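Local coordinates for protein beta-glucuronidase (uncultured Clostridium sp., PDB 6U7J) that probably hydrolyses beta-glucuronide conjugates, releasing glucuronic acid, as a glycoside hydrolase family 2 enzyme of the gut microbiome linked to the reactivation of estrogens, at residues K31-Y36 / V74-Y79; D150-G155 / V363-M368; K387-H392 / F429-K434; H419-A424 / M449-E454. One frame throughout, in Å; residues are numbered along the deposited sequence.

Contact 1 of 4, residues K31-Y36 / V74-Y79; sequences KRDNYY and VGWVWY
Strands 20-32 and 76-85 run antiparallel here, with K31 and W78 a hydrogen-bonded pair and R32 and V77 the non-hydrogen-bonded pair that follows, CA to CA 4.1 Å. This is the end of the strand pair within the antiparallel sheet of the sugar-binding domain, where strand 20-32 runs out into a loop. W78 N reaches K31 O almost along the C=O axis, at 2.7 Å, and K31 N returns the bond to W78 O. One residue past the strand, D33 N still bonds W76 O, so the pairing outlasts it. On the R32 and V77 face, R32 CB rests on V77 CG1, while the rest of the arginine leads away. On the K31 and W78 side, the loop residue D33 slants across W78, carboxylate and indole planes 48° apart. The single NE1 proton lies between D33 OD1, 3.1 Å from W78 NE1 at the ring edge, and a water, which goes with a weak, bent bond to OD1 (135°); the stronger partner of OD1 is the backbone N of G39. OD2 is gripped by that water and by a second one bonded to W76 N. F40 meets both tryptophans edge-to-face, as W44 does W78. Y36, CG anti to its backbone N (chi1 -174°), brings CE1 within 4.2 Å of W76 CD1 at the indole edge, and a water joins Y36 OH to W76 NE1.

Contact 2 of 4, residues D150-G155 / V363-M368; sequences DCLPVG and VPAVGM
P364 comes first, just past strand 358-362, and its ring slants across that of P153, which follows a cis peptide, with P364 CB 3.8 Å from P153 CD. Its carbonyl turns to the other segment too: P153 CA makes a CA-H...O contact with P364 O at 3.2 Å, and L152 CB sits 3.3 Å from the same oxygen. A365 then centres an inverse gamma turn, closed by a weak bond from V366 N to P364 O, with its CA under L152 CD2. V366 holds CG1 in the crowded position between its N and carbonyl carbon (chi1 64°), alongside P153 CB at 3.6 Å. V366 O accepts V154 N at 3.2 Å, nearly straight and close to the C=O axis, the one direct hydrogen bond between the segments. G367, at a positive phi of 96°, lets the chain pass close to V154 O; a water donates to both that oxygen and G367 O. M368 finishes the run with an extended chain: CG lies across V154 CG2, and M368 CE reaches L152 CD2 at 3.7 Å. The result is a buried, largely apolar interface between a loop of the sugar-binding domain and the loop that follows a beta-strand of the TIM barrel.

Contact 3 of 4, residues K387-H392 / F429-K434; sequences KTLAYH and FEEVTK
L389 and H392 both carry CG anti to the backbone N (chi1 175° in L389), which brings the ends of both side chains, one turn apart on helix 386-403, to helix 424-439. V432 answers with CG1 anti to its own N and CG2 beside it, so its two methyls split between them. V432 CG1 lies over one face of the H392 imidazole, a CH-pi contact 4.1 Å from the ring centroid and 16° off the normal. V432 CG2 meets L389 CD1 at 3.4 Å, tighter than usual for two carbons, as these side chains run alongside, head to tail. L389 CD2 also touches E431 CB at 4.0 Å, crossing it at about a right angle; the E431 carboxylate pairs with K393. The edge of the imidazole meets F429 CE1, 4.3 Å from H392 CE1. Both ring nitrogens are engaged, ND1 with Y428 OH and NE2 with I414 O, which fixes the rotation of the ring under V432. The helix segments run nearly parallel, 14° between directions with axes 10.2 Å apart, as successive helices of a TIM barrel do. Strand 409-416 connects them in sequence and lies against their inner side, where F429 and V432 rest on I414.

Contact 4 of 4, residues H419-A424 / M449-E454; sequences HSSEEA and MNVDVE
The H419 imidazole has S421 OG above one face, 3.3 Å from the plane and offset toward the rim. In the ring plane, H419 ND1 donates a very short, nearly straight bond of 2.5 Å to the anti lone pair of E422 OE2. That His-carboxylate pair fixes the ring's rotation and would tend to raise the imidazole's basicity, though E422 also takes N-H groups from I378 and F379. Across the contact V451 carries the packing: V451 CG1 meets H419 CD2 obliquely at 4.0 Å, and V451 CG2 comes within 3.4 Å of S420 OG. M449 is bent at chi2 and chi3, and M449 SD lies 3.6 Å from S420 OG. S420 OG bonds D456 OD1 and receives a water that in turn accepts N450 N. The type I turn from H419 to E422 carries H419, S420 and S421 to V451. Both loops leave the C-terminal ends of neighbouring barrel strands, 409-416 and 445-449, the end where TIM-barrel active sites lie; helix 424-439 follows the first, and W494 of helix 480-498 packs against M449.

Contact 1 comes first along the chain and stands apart, inside the sugar-binding domain, its centre about 22 Å from that of contact 2 and 38 Å from that of contact 4. Contact 2 links that domain to the TIM barrel, and the other two lie within the barrel, their segments interleaved in the order 387-392, 419-424, 429-434, 449-454. Contacts 2 and 3 have centres 12 Å apart and touch, A365 CB lying 3.3 Å from H392 CE1. Contact 4, its centre about 17 Å from those of contacts 2 and 3, meets contact 2 through a probable hydrogen bond from H419 N to M368 O. Contacts 3 and 4 do not touch, so the interdomain contact sits between helix packing and loop packing in the barrel.

Contact 1 of 4, residues K31-Y36 / V74-Y79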
loop_
_atom_site.group_PDB
_atom_site.type_symbol
_atom_site.label_atom_id
_atom_site.label_comp_id
_atom_site.label_asym_id
_atom_site.label_seq_id
_atom_site.Cartn_x
_atom_site.Cartn_y
_atom_site.Cartn_z
ATOM N N LYS B 31 -6.693 -35.314 3.042
ATOM C CA LYS B 31 -8.123 -35.217 2.827
ATOM C C LYS B 31 -8.751 -34.728 4.121
ATOM O O LYS B 31 -8.321 -35.123 5.209
ATOM C CB LYS B 31 -8.713 -36.579 2.425
ATOM C CG LYS B 31 -10.190 -36.539 2.103
ATOM C CD LYS B 31 -10.620 -37.747 1.260
ATOM C CE LYS B 31 -10.593 -39.018 2.058
ATOM N NZ LYS B 31 -11.202 -40.138 1.271
ATOM N N ARG B 32 -9.770 -33.886 4.010
ATOM C CA ARG B 32 -10.508 -33.466 5.188
ATOM C C ARG B 32 -11.791 -34.271 5.340
ATOM O O ARG B 32 -12.313 -34.837 4.380
ATOM C CB ARG B 32 -10.822 -31.969 5.113
ATOM C CG ARG B 32 -11.946 -31.615 4.222
ATOM C CD ARG B 32 -12.435 -30.195 4.510
ATOM N NE ARG B 32 -13.069 -29.649 3.320
ATOM C CZ ARG B 32 -14.380 -29.615 3.109
ATOM N NH1 ARG B 32 -15.209 -30.076 4.031
ATOM N NH2 ARG B 32 -14.859 -29.098 1.977
ATOM N N ASP B 33 -12.291 -34.322 6.572
ATOM C CA ASP B 33 -13.632 -34.847 6.819
ATOM C C ASP B 33 -14.685 -33.969 6.150
ATOM O O ASP B 33 -14.613 -32.735 6.211
ATOM C CB ASP B 33 -13.920 -34.894 8.322
ATOM C CG ASP B 33 -13.357 -36.140 9.006
ATOM O OD1 ASP B 33 -12.917 -37.081 8.303
ATOM O OD2 ASP B 33 -13.362 -36.166 10.260
ATOM N N ASN B 34 -15.690 -34.606 5.534
ATOM C CA ASN B 34 -16.851 -33.879 5.020
ATOM C C ASN B 34 -17.980 -33.777 6.038
ATOM O O ASN B 34 -18.896 -32.986 5.841
ATOM C CB ASN B 34 -17.384 -34.524 3.728
ATOM C CG ASN B 34 -16.333 -34.578 2.621
ATOM O OD1 ASN B 34 -15.891 -35.653 2.222
ATOM N ND2 ASN B 34 -15.919 -33.414 2.133
ATOM N N TYR B 35 -17.945 -34.552 7.115
ATOM C CA TYR B 35 -18.817 -34.314 8.256
ATOM C C TYR B 35 -18.027 -34.706 9.493
ATOM O O TYR B 35 -16.963 -35.320 9.394
ATOM C CB TYR B 35 -20.152 -35.077 8.140
ATOM C CG TYR B 35 -20.002 -36.585 8.051
ATOM C CD1 TYR B 35 -19.851 -37.358 9.197
ATOM C CD2 TYR B 35 -20.012 -37.232 6.822
ATOM C CE1 TYR B 35 -19.719 -38.735 9.122
ATOM C CE2 TYR B 35 -19.873 -38.618 6.738
ATOM C CZ TYR B 35 -19.734 -39.359 7.890
ATOM O OH TYR B 35 -19.583 -40.731 7.814
ATOM N N TYR B 36 -18.544 -34.337 10.664
ATOM C CA TYR B 36 -17.797 -34.551 11.900
ATOM C C TYR B 36 -17.436 -36.024 12.079
ATOM O O TYR B 36 -18.316 -36.892 12.108
ATOM C CB TYR B 36 -18.605 -34.052 13.094
ATOM C CG TYR B 36 -17.830 -34.106 14.388
ATOM C CD1 TYR B 36 -16.556 -33.559 14.477
ATOM C CD2 TYR B 36 -18.368 -34.709 15.520
ATOM C CE1 TYR B 36 -15.832 -33.608 15.666
ATOM C CE2 TYR B 36 -17.650 -34.765 16.719
ATOM C CZ TYR B 36 -16.381 -34.216 16.784
ATOM O OH TYR B 36 -15.660 -34.271 17.967
ATOM N N VAL B 74 -13.618 -27.042 10.640
ATOM C CA VAL B 74 -13.736 -27.410 12.046
ATOM C C VAL B 74 -13.803 -28.931 12.138
ATOM O O VAL B 74 -14.694 -29.557 11.554
ATOM C CB VAL B 74 -14.957 -26.757 12.704
ATOM C CG1 VAL B 74 -15.170 -27.341 14.104
ATOM C CG2 VAL B 74 -14.762 -25.234 12.788
ATOM N N GLY B 75 -12.864 -29.527 12.866
ATOM C CA GLY B 75 -12.852 -30.975 13.024
ATOM C C GLY B 75 -11.541 -31.656 12.669
ATOM O O GLY B 75 -10.457 -31.179 13.041
ATOM N N TRP B 76 -11.623 -32.751 11.914
ATOM C CA TRP B 76 -10.485 -33.624 11.664
ATOM C C TRP B 76 -10.113 -33.638 10.187
ATOM O O TRP B 76 -10.973 -33.539 9.307
ATOM C CB TRP B 76 -10.776 -35.066 12.116
ATOM C CG TRP B 76 -10.908 -35.187 13.605
ATOM C CD1 TRP B 76 -12.025 -34.945 14.355
ATOM C CD2 TRP B 76 -9.875 -35.552 14.526
ATOM N NE1 TRP B 76 -11.744 -35.136 15.691
ATOM C CE2 TRP B 76 -10.432 -35.513 15.818
ATOM C CE3 TRP B 76 -8.531 -35.902 14.381
ATOM C CZ2 TRP B 76 -9.694 -35.826 16.964
ATOM C CZ3 TRP B 76 -7.792 -36.201 15.519
ATOM C CH2 TRP B 76 -8.380 -36.163 16.795
ATOM N N VAL B 77 -8.818 -33.807 9.931
ATOM C CA VAL B 77 -8.294 -34.050 8.597
ATOM C C VAL B 77 -7.369 -35.259 8.666
ATOM O O VAL B 77 -6.984 -35.713 9.745
ATOM C CB VAL B 77 -7.554 -32.823 8.021
ATOM C CG1 VAL B 77 -8.486 -31.608 8.005
ATOM C CG2 VAL B 77 -6.281 -32.515 8.840
ATOM N N TRP B 78 -6.987 -35.752 7.488
ATOM C CA TRP B 78 -6.270 -37.012 7.352
ATOM C C TRP B 78 -5.052 -36.810 6.466
ATOM O O TRP B 78 -5.174 -36.351 5.323
ATOM C CB TRP B 78 -7.196 -38.089 6.770
ATOM C CG TRP B 78 -8.270 -38.420 7.734
ATOM C CD1 TRP B 78 -9.443 -37.748 7.926
ATOM C CD2 TRP B 78 -8.249 -39.477 8.694
ATOM N NE1 TRP B 78 -10.163 -38.330 8.946
ATOM C CE2 TRP B 78 -9.451 -39.396 9.433
ATOM C CE3 TRP B 78 -7.325 -40.482 9.009
ATOM C CZ2 TRP B 78 -9.762 -40.296 10.459
ATOM C CZ3 TRP B 78 -7.639 -41.378 10.023
ATOM C CH2 TRP B 78 -8.851 -41.281 10.732
ATOM N N TYR B 79 -3.884 -37.135 6.999
ATOM C CA TYR B 79 -2.634 -37.146 6.259
ATOM C C TYR B 79 -2.180 -38.584 6.064
ATOM O O TYR B 79 -2.412 -39.442 6.925
ATOM C CB TYR B 79 -1.525 -36.425 7.012
ATOM C CG TYR B 79 -1.587 -34.913 7.117
ATOM C CD1 TYR B 79 -0.679 -34.124 6.421
ATOM C CD2 TYR B 79 -2.500 -34.279 7.955
ATOM C CE1 TYR B 79 -0.691 -32.746 6.526
ATOM C CE2 TYR B 79 -2.513 -32.887 8.076
ATOM C CZ TYR B 79 -1.607 -32.133 7.348
ATOM O OH TYR B 79 -1.590 -30.757 7.442
HETATM O O HOH W 1 -12.431 -38.366 11.041
HETATM O O HOH W 2 -14.161 -34.020 11.593
HETATM O O HOH W 3 -13.300 -34.814 18.192
#

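Contact 2 of 4, residues D150-G155 / V363-M368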
loop_
_atom_site.group_PDB
_atom_site.type_symbol
_atom_site.label_atom_id
_atom_site.label_comp_id
_atom_site.label_asym_id
_atom_site.label_seq_id
_atom_site.Cartn_x
_atom_site.Cartn_y
_atom_site.Cartn_z
ATOM N N ASP B 150 -10.903 -28.110 28.449
ATOM C CA ASP B 150 -9.766 -28.802 29.048
ATOM C C ASP B 150 -8.635 -29.018 28.056
ATOM O O ASP B 150 -7.761 -29.861 28.284
ATOM C CB ASP B 150 -10.187 -30.132 29.679
ATOM C CG ASP B 150 -10.784 -31.106 28.672
ATOM O OD1 ASP B 150 -11.040 -30.711 27.517
ATOM O OD2 ASP B 150 -11.010 -32.278 29.046
ATOM N N CYS B 151 -8.634 -28.269 26.958
ATOM C CA CYS B 151 -7.492 -28.186 26.064
ATOM C C CYS B 151 -6.691 -26.941 26.412
ATOM O O CYS B 151 -7.167 -26.047 27.112
ATOM C CB CYS B 151 -7.948 -28.128 24.603
ATOM S SG CYS B 151 -8.936 -29.561 24.087
ATOM N N LEU B 152 -5.477 -26.882 25.882
ATOM C CA LEU B 152 -4.628 -25.698 25.972
ATOM C C LEU B 152 -4.070 -25.425 24.580
ATOM O O LEU B 152 -3.291 -26.245 24.056
ATOM C CB LEU B 152 -3.502 -25.889 26.987
ATOM C CG LEU B 152 -3.881 -26.190 28.437
ATOM C CD1 LEU B 152 -2.612 -26.287 29.240
ATOM C CD2 LEU B 152 -4.787 -25.113 29.036
ATOM N N PRO B 153 -4.412 -24.299 23.940
ATOM C CA PRO B 153 -5.286 -23.220 24.399
ATOM C C PRO B 153 -6.722 -23.650 24.649
ATOM O O PRO B 153 -7.184 -24.657 24.139
ATOM C CB PRO B 153 -5.232 -22.207 23.239
ATOM C CG PRO B 153 -3.961 -22.505 22.525
ATOM C CD PRO B 153 -3.811 -24.004 22.628
ATOM N N VAL B 154 -7.418 -22.850 25.424
ATOM C CA VAL B 154 -8.788 -23.140 25.826
ATOM C C VAL B 154 -9.738 -22.687 24.721
ATOM O O VAL B 154 -9.544 -21.627 24.113
ATOM C CB VAL B 154 -9.067 -22.435 27.171
ATOM C CG1 VAL B 154 -10.531 -22.185 27.388
ATOM C CG2 VAL B 154 -8.465 -23.249 28.333
ATOM N N GLY B 155 -10.766 -23.490 24.443
ATOM C CA GLY B 155 -11.836 -23.059 23.549
ATOM C C GLY B 155 -13.141 -23.764 23.863
ATOM O O GLY B 155 -13.231 -24.437 24.888
ATOM N N VAL B 363 3.759 -22.077 28.285
ATOM C CA VAL B 363 2.817 -23.143 27.914
ATOM C C VAL B 363 1.542 -22.537 27.329
ATOM O O VAL B 363 1.225 -21.375 27.607
ATOM C CB VAL B 363 2.487 -24.058 29.112
ATOM C CG1 VAL B 363 3.715 -24.880 29.515
ATOM C CG2 VAL B 363 1.914 -23.267 30.286
ATOM N N PRO B 364 0.759 -23.282 26.539
ATOM C CA PRO B 364 -0.392 -22.661 25.869
ATOM C C PRO B 364 -1.622 -22.507 26.753
ATOM O O PRO B 364 -2.749 -22.743 26.304
ATOM C CB PRO B 364 -0.674 -23.604 24.692
ATOM C CG PRO B 364 0.341 -24.757 24.810
ATOM C CD PRO B 364 0.881 -24.709 26.203
ATOM N N ALA B 365 -1.422 -22.095 28.001
ATOM C CA ALA B 365 -2.523 -21.767 28.907
ATOM C C ALA B 365 -3.020 -20.341 28.635
ATOM O O ALA B 365 -2.912 -19.426 29.453
ATOM C CB ALA B 365 -2.074 -21.943 30.350
ATOM N N VAL B 366 -3.559 -20.173 27.436
ATOM C CA VAL B 366 -4.011 -18.891 26.918
ATOM C C VAL B 366 -5.472 -19.046 26.544
ATOM O O VAL B 366 -5.912 -20.127 26.132
ATOM C CB VAL B 366 -3.161 -18.441 25.704
ATOM C CG1 VAL B 366 -3.332 -19.414 24.541
ATOM C CG2 VAL B 366 -3.496 -16.998 25.288
ATOM N N GLY B 367 -6.238 -17.970 26.708
ATOM C CA GLY B 367 -7.651 -18.036 26.409
ATOM C C GLY B 367 -8.556 -18.313 27.587
ATOM O O GLY B 367 -9.760 -18.498 27.383
ATOM N N MET B 368 -8.026 -18.334 28.814
ATOM C CA MET B 368 -8.849 -18.519 30.010
ATOM C C MET B 368 -9.444 -17.177 30.445
ATOM O O MET B 368 -9.251 -16.692 31.561
ATOM C CB MET B 368 -8.032 -19.157 31.127
ATOM C CG MET B 368 -7.381 -20.476 30.772
ATOM S SD MET B 368 -6.134 -20.967 31.985
ATOM C CE MET B 368 -5.936 -22.696 31.541
HETATM O O HOH W 4 -10.598 -19.332 24.676
#

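Contact 3 of 4, residues K387-H392 / F429-K434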
loop_
_atom_site.group_PDB
_atom_site.type_symbol
_atom_site.label_atom_id
_atom_site.label_comp_id
_atom_site.label_asym_id
_atom_site.label_seq_id
_atom_site.Cartn_x
_atom_site.Cartn_y
_atom_site.Cartn_z
ATOM N N LYS B 387 -9.880 -30.592 35.535
ATOM C CA LYS B 387 -9.431 -31.229 34.316
ATOM C C LYS B 387 -8.390 -30.473 33.578
ATOM O O LYS B 387 -7.344 -31.026 33.201
ATOM C CB LYS B 387 -10.550 -31.360 33.294
ATOM C CG LYS B 387 -11.148 -32.558 33.597
ATOM C CD LYS B 387 -10.089 -33.492 33.696
ATOM C CE LYS B 387 -10.686 -34.258 34.785
ATOM N NZ LYS B 387 -11.774 -34.981 33.982
ATOM N N THR B 388 -8.848 -29.314 33.162
ATOM C CA THR B 388 -7.958 -28.297 32.698
ATOM C C THR B 388 -6.736 -28.290 33.586
ATOM O O THR B 388 -5.609 -28.319 33.097
ATOM C CB THR B 388 -8.680 -26.975 32.752
ATOM O OG1 THR B 388 -9.975 -27.133 32.165
ATOM C CG2 THR B 388 -7.851 -25.950 31.988
ATOM N N LEU B 389 -6.955 -28.279 34.904
ATOM C CA LEU B 389 -5.847 -28.177 35.847
ATOM C C LEU B 389 -4.893 -29.362 35.717
ATOM O O LEU B 389 -3.668 -29.186 35.667
ATOM C CB LEU B 389 -6.400 -28.057 37.271
ATOM C CG LEU B 389 -5.397 -28.045 38.433
ATOM C CD1 LEU B 389 -4.289 -27.062 38.159
ATOM C CD2 LEU B 389 -6.091 -27.721 39.757
ATOM N N ALA B 390 -5.434 -30.584 35.672
ATOM C CA ALA B 390 -4.567 -31.754 35.554
ATOM C C ALA B 390 -3.853 -31.762 34.208
ATOM O O ALA B 390 -2.658 -32.078 34.134
ATOM C CB ALA B 390 -5.367 -33.040 35.748
ATOM N N TYR B 391 -4.558 -31.365 33.139
ATOM C CA TYR B 391 -3.917 -31.315 31.830
ATOM C C TYR B 391 -2.862 -30.206 31.788
ATOM O O TYR B 391 -1.782 -30.384 31.213
ATOM C CB TYR B 391 -4.980 -31.139 30.738
ATOM C CG TYR B 391 -4.366 -31.017 29.369
ATOM C CD1 TYR B 391 -3.678 -32.082 28.809
ATOM C CD2 TYR B 391 -4.432 -29.815 28.656
ATOM C CE1 TYR B 391 -3.091 -31.977 27.576
ATOM C CE2 TYR B 391 -3.856 -29.698 27.410
ATOM C CZ TYR B 391 -3.184 -30.781 26.879
ATOM O OH TYR B 391 -2.592 -30.681 25.653
ATOM N N HIS B 392 -3.140 -29.083 32.448
ATOM C CA HIS B 392 -2.189 -27.974 32.532
ATOM C C HIS B 392 -0.888 -28.411 33.210
ATOM O O HIS B 392 0.214 -28.103 32.734
ATOM C CB HIS B 392 -2.868 -26.830 33.289
ATOM C CG HIS B 392 -2.181 -25.501 33.192
ATOM N ND1 HIS B 392 -2.808 -24.329 33.563
ATOM C CD2 HIS B 392 -0.931 -25.153 32.810
ATOM C CE1 HIS B 392 -1.978 -23.316 33.402
ATOM N NE2 HIS B 392 -0.836 -23.784 32.932
ATOM N N PHE B 429 -4.189 -21.567 40.176
ATOM C CA PHE B 429 -2.818 -21.214 39.863
ATOM C C PHE B 429 -1.864 -21.503 41.005
ATOM O O PHE B 429 -0.671 -21.699 40.756
ATOM C CB PHE B 429 -2.766 -19.750 39.411
ATOM C CG PHE B 429 -3.350 -19.560 38.034
ATOM C CD1 PHE B 429 -2.624 -19.927 36.909
ATOM C CD2 PHE B 429 -4.643 -19.116 37.872
ATOM C CE1 PHE B 429 -3.165 -19.792 35.629
ATOM C CE2 PHE B 429 -5.196 -18.979 36.603
ATOM C CZ PHE B 429 -4.449 -19.319 35.478
ATOM N N GLU B 430 -2.355 -21.563 42.245
ATOM C CA GLU B 430 -1.495 -22.031 43.327
ATOM C C GLU B 430 -1.090 -23.475 43.102
ATOM O O GLU B 430 0.083 -23.836 43.280
ATOM C CB GLU B 430 -2.190 -21.902 44.679
ATOM C CG GLU B 430 -1.222 -22.147 45.821
ATOM C CD GLU B 430 -1.912 -22.318 47.151
ATOM O OE1 GLU B 430 -1.244 -22.147 48.196
ATOM O OE2 GLU B 430 -3.122 -22.626 47.151
ATOM N N GLU B 431 -2.052 -24.316 42.707
ATOM C CA GLU B 431 -1.728 -25.684 42.332
ATOM C C GLU B 431 -0.724 -25.712 41.186
ATOM O O GLU B 431 0.295 -26.408 41.255
ATOM C CB GLU B 431 -3.005 -26.432 41.958
ATOM C CG GLU B 431 -3.538 -27.310 43.073
ATOM C CD GLU B 431 -2.469 -28.252 43.609
ATOM O OE1 GLU B 431 -2.031 -29.153 42.855
ATOM O OE2 GLU B 431 -2.051 -28.073 44.774
ATOM N N VAL B 432 -0.986 -24.940 40.122
ATOM C CA VAL B 432 -0.102 -24.976 38.960
ATOM C C VAL B 432 1.296 -24.523 39.349
ATOM O O VAL B 432 2.293 -25.160 38.993
ATOM C CB VAL B 432 -0.662 -24.125 37.806
ATOM C CG1 VAL B 432 0.339 -24.089 36.656
ATOM C CG2 VAL B 432 -1.971 -24.678 37.308
ATOM N N THR B 433 1.391 -23.416 40.092
ATOM C CA THR B 433 2.709 -22.878 40.425
ATOM C C THR B 433 3.487 -23.837 41.322
ATOM O O THR B 433 4.680 -24.075 41.102
ATOM C CB THR B 433 2.577 -21.512 41.097
ATOM O OG1 THR B 433 1.547 -21.566 42.090
ATOM C CG2 THR B 433 2.232 -20.449 40.081
ATOM N N LYS B 434 2.822 -24.414 42.324
ATOM C CA LYS B 434 3.492 -25.393 43.174
ATOM C C LYS B 434 3.998 -26.578 42.366
ATOM O O LYS B 434 5.096 -27.087 42.623
ATOM C CB LYS B 434 2.547 -25.853 44.278
ATOM C CG LYS B 434 2.565 -24.920 45.481
ATOM C CD LYS B 434 1.349 -25.082 46.378
ATOM C CE LYS B 434 0.752 -26.463 46.268
ATOM N NZ LYS B 434 1.699 -27.494 46.779
#

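Contact 4 of 4, residues H419-A424 / M449-E454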
loop_
_atom_site.group_PDB
_atom_site.type_symbol
_atom_site.label_atom_id
_atom_site.label_comp_id
_atom_site.label_asym_id
_atom_site.label_seq_id
_atom_site.Cartn_x
_atom_site.Cartn_y
_atom_site.Cartn_z
ATOM N N HIS B 419 -8.222 -14.876 33.403
ATOM C CA HIS B 419 -9.157 -14.000 34.109
ATOM C C HIS B 419 -8.940 -14.184 35.610
ATOM O O HIS B 419 -9.743 -14.782 36.331
ATOM C CB HIS B 419 -10.590 -14.297 33.700
ATOM C CG HIS B 419 -11.553 -13.213 34.079
ATOM N ND1 HIS B 419 -12.789 -13.471 34.634
ATOM C CD2 HIS B 419 -11.460 -11.865 33.979
ATOM C CE1 HIS B 419 -13.414 -12.329 34.860
ATOM N NE2 HIS B 419 -12.628 -11.341 34.475
ATOM N N SER B 420 -7.802 -13.670 36.073
ATOM C CA SER B 420 -7.302 -13.954 37.412
ATOM C C SER B 420 -7.920 -13.053 38.481
ATOM O O SER B 420 -7.463 -13.071 39.629
ATOM C CB SER B 420 -5.770 -13.839 37.434
ATOM O OG SER B 420 -5.331 -12.538 37.074
ATOM N N SER B 421 -8.931 -12.265 38.121
ATOM C CA SER B 421 -9.730 -11.534 39.096
ATOM C C SER B 421 -10.731 -12.425 39.819
ATOM O O SER B 421 -11.251 -12.019 40.861
ATOM C CB SER B 421 -10.492 -10.416 38.401
ATOM O OG SER B 421 -11.415 -10.996 37.493
ATOM N N GLU B 422 -11.023 -13.613 39.278
ATOM C CA GLU B 422 -11.964 -14.539 39.894
ATOM C C GLU B 422 -11.323 -15.245 41.083
ATOM O O GLU B 422 -10.179 -15.701 41.004
ATOM C CB GLU B 422 -12.434 -15.583 38.877
ATOM C CG GLU B 422 -13.129 -15.001 37.646
ATOM C CD GLU B 422 -13.443 -16.056 36.580
ATOM O OE1 GLU B 422 -13.609 -17.243 36.933
ATOM O OE2 GLU B 422 -13.522 -15.696 35.381
ATOM N N GLU B 423 -12.074 -15.348 42.186
ATOM C CA GLU B 423 -11.535 -15.989 43.385
ATOM C C GLU B 423 -11.181 -17.447 43.124
ATOM O O GLU B 423 -10.152 -17.942 43.608
ATOM C CB GLU B 423 -12.531 -15.882 44.544
ATOM C CG GLU B 423 -12.039 -16.511 45.855
ATOM C CD GLU B 423 -10.709 -15.934 46.338
ATOM O OE1 GLU B 423 -9.826 -16.715 46.760
ATOM O OE2 GLU B 423 -10.540 -14.702 46.289
ATOM N N ALA B 424 -12.004 -18.145 42.333
ATOM C CA ALA B 424 -11.717 -19.537 42.022
ATOM C C ALA B 424 -10.408 -19.707 41.267
ATOM O O ALA B 424 -9.908 -20.833 41.180
ATOM C CB ALA B 424 -12.865 -20.150 41.216
ATOM N N MET B 449 -0.315 -10.725 33.081
ATOM C CA MET B 449 -1.545 -10.147 33.592
ATOM C C MET B 449 -2.205 -9.266 32.552
ATOM O O MET B 449 -1.534 -8.501 31.851
ATOM C CB MET B 449 -1.265 -9.282 34.827
ATOM C CG MET B 449 -0.753 -10.038 36.032
ATOM S SD MET B 449 -2.098 -10.957 36.760
ATOM C CE MET B 449 -1.660 -12.613 36.222
ATOM N N ASN B 450 -3.531 -9.322 32.504
ATOM C CA ASN B 450 -4.292 -8.254 31.877
ATOM C C ASN B 450 -5.361 -7.638 32.773
ATOM O O ASN B 450 -5.731 -6.490 32.525
ATOM C CB ASN B 450 -4.944 -8.745 30.576
ATOM C CG ASN B 450 -6.231 -9.463 30.824
ATOM O OD1 ASN B 450 -6.236 -10.553 31.390
ATOM N ND2 ASN B 450 -7.342 -8.853 30.434
ATOM N N VAL B 451 -5.853 -8.336 33.810
ATOM C CA VAL B 451 -6.880 -7.787 34.704
ATOM C C VAL B 451 -6.286 -6.638 35.511
ATOM O O VAL B 451 -5.062 -6.488 35.581
ATOM C CB VAL B 451 -7.453 -8.852 35.659
ATOM C CG1 VAL B 451 -8.038 -10.048 34.903
ATOM C CG2 VAL B 451 -6.387 -9.302 36.651
ATOM N N ASP B 452 -7.147 -5.841 36.148
ATOM C CA ASP B 452 -6.686 -4.699 36.930
ATOM C C ASP B 452 -5.885 -5.165 38.145
ATOM O O ASP B 452 -6.180 -6.206 38.744
ATOM C CB ASP B 452 -7.877 -3.840 37.373
ATOM C CG ASP B 452 -8.672 -3.269 36.191
ATOM O OD1 ASP B 452 -8.049 -2.887 35.171
ATOM O OD2 ASP B 452 -9.922 -3.189 36.280
ATOM N N VAL B 453 -4.858 -4.389 38.506
ATOM C CA VAL B 453 -3.976 -4.790 39.600
ATOM C C VAL B 453 -4.747 -4.938 40.907
ATOM O O VAL B 453 -4.440 -5.817 41.721
ATOM C CB VAL B 453 -2.810 -3.793 39.745
ATOM C CG1 VAL B 453 -3.332 -2.364 39.915
ATOM C CG2 VAL B 453 -1.919 -4.185 40.912
ATOM N N GLU B 454 -5.768 -4.104 41.122
ATOM C CA GLU B 454 -6.592 -4.232 42.320
ATOM C C GLU B 454 -7.312 -5.573 42.373
ATOM O O GLU B 454 -7.541 -6.110 43.461
ATOM C CB GLU B 454 -7.612 -3.090 42.383
ATOM C CG GLU B 454 -6.987 -1.709 42.355
ATOM C CD GLU B 454 -6.827 -1.177 40.939
ATOM O OE1 GLU B 454 -7.116 -1.938 39.983
ATOM O OE2 GLU B 454 -6.412 -0.003 40.783
HETATM O O HOH W 5 -4.850 -11.490 34.175
#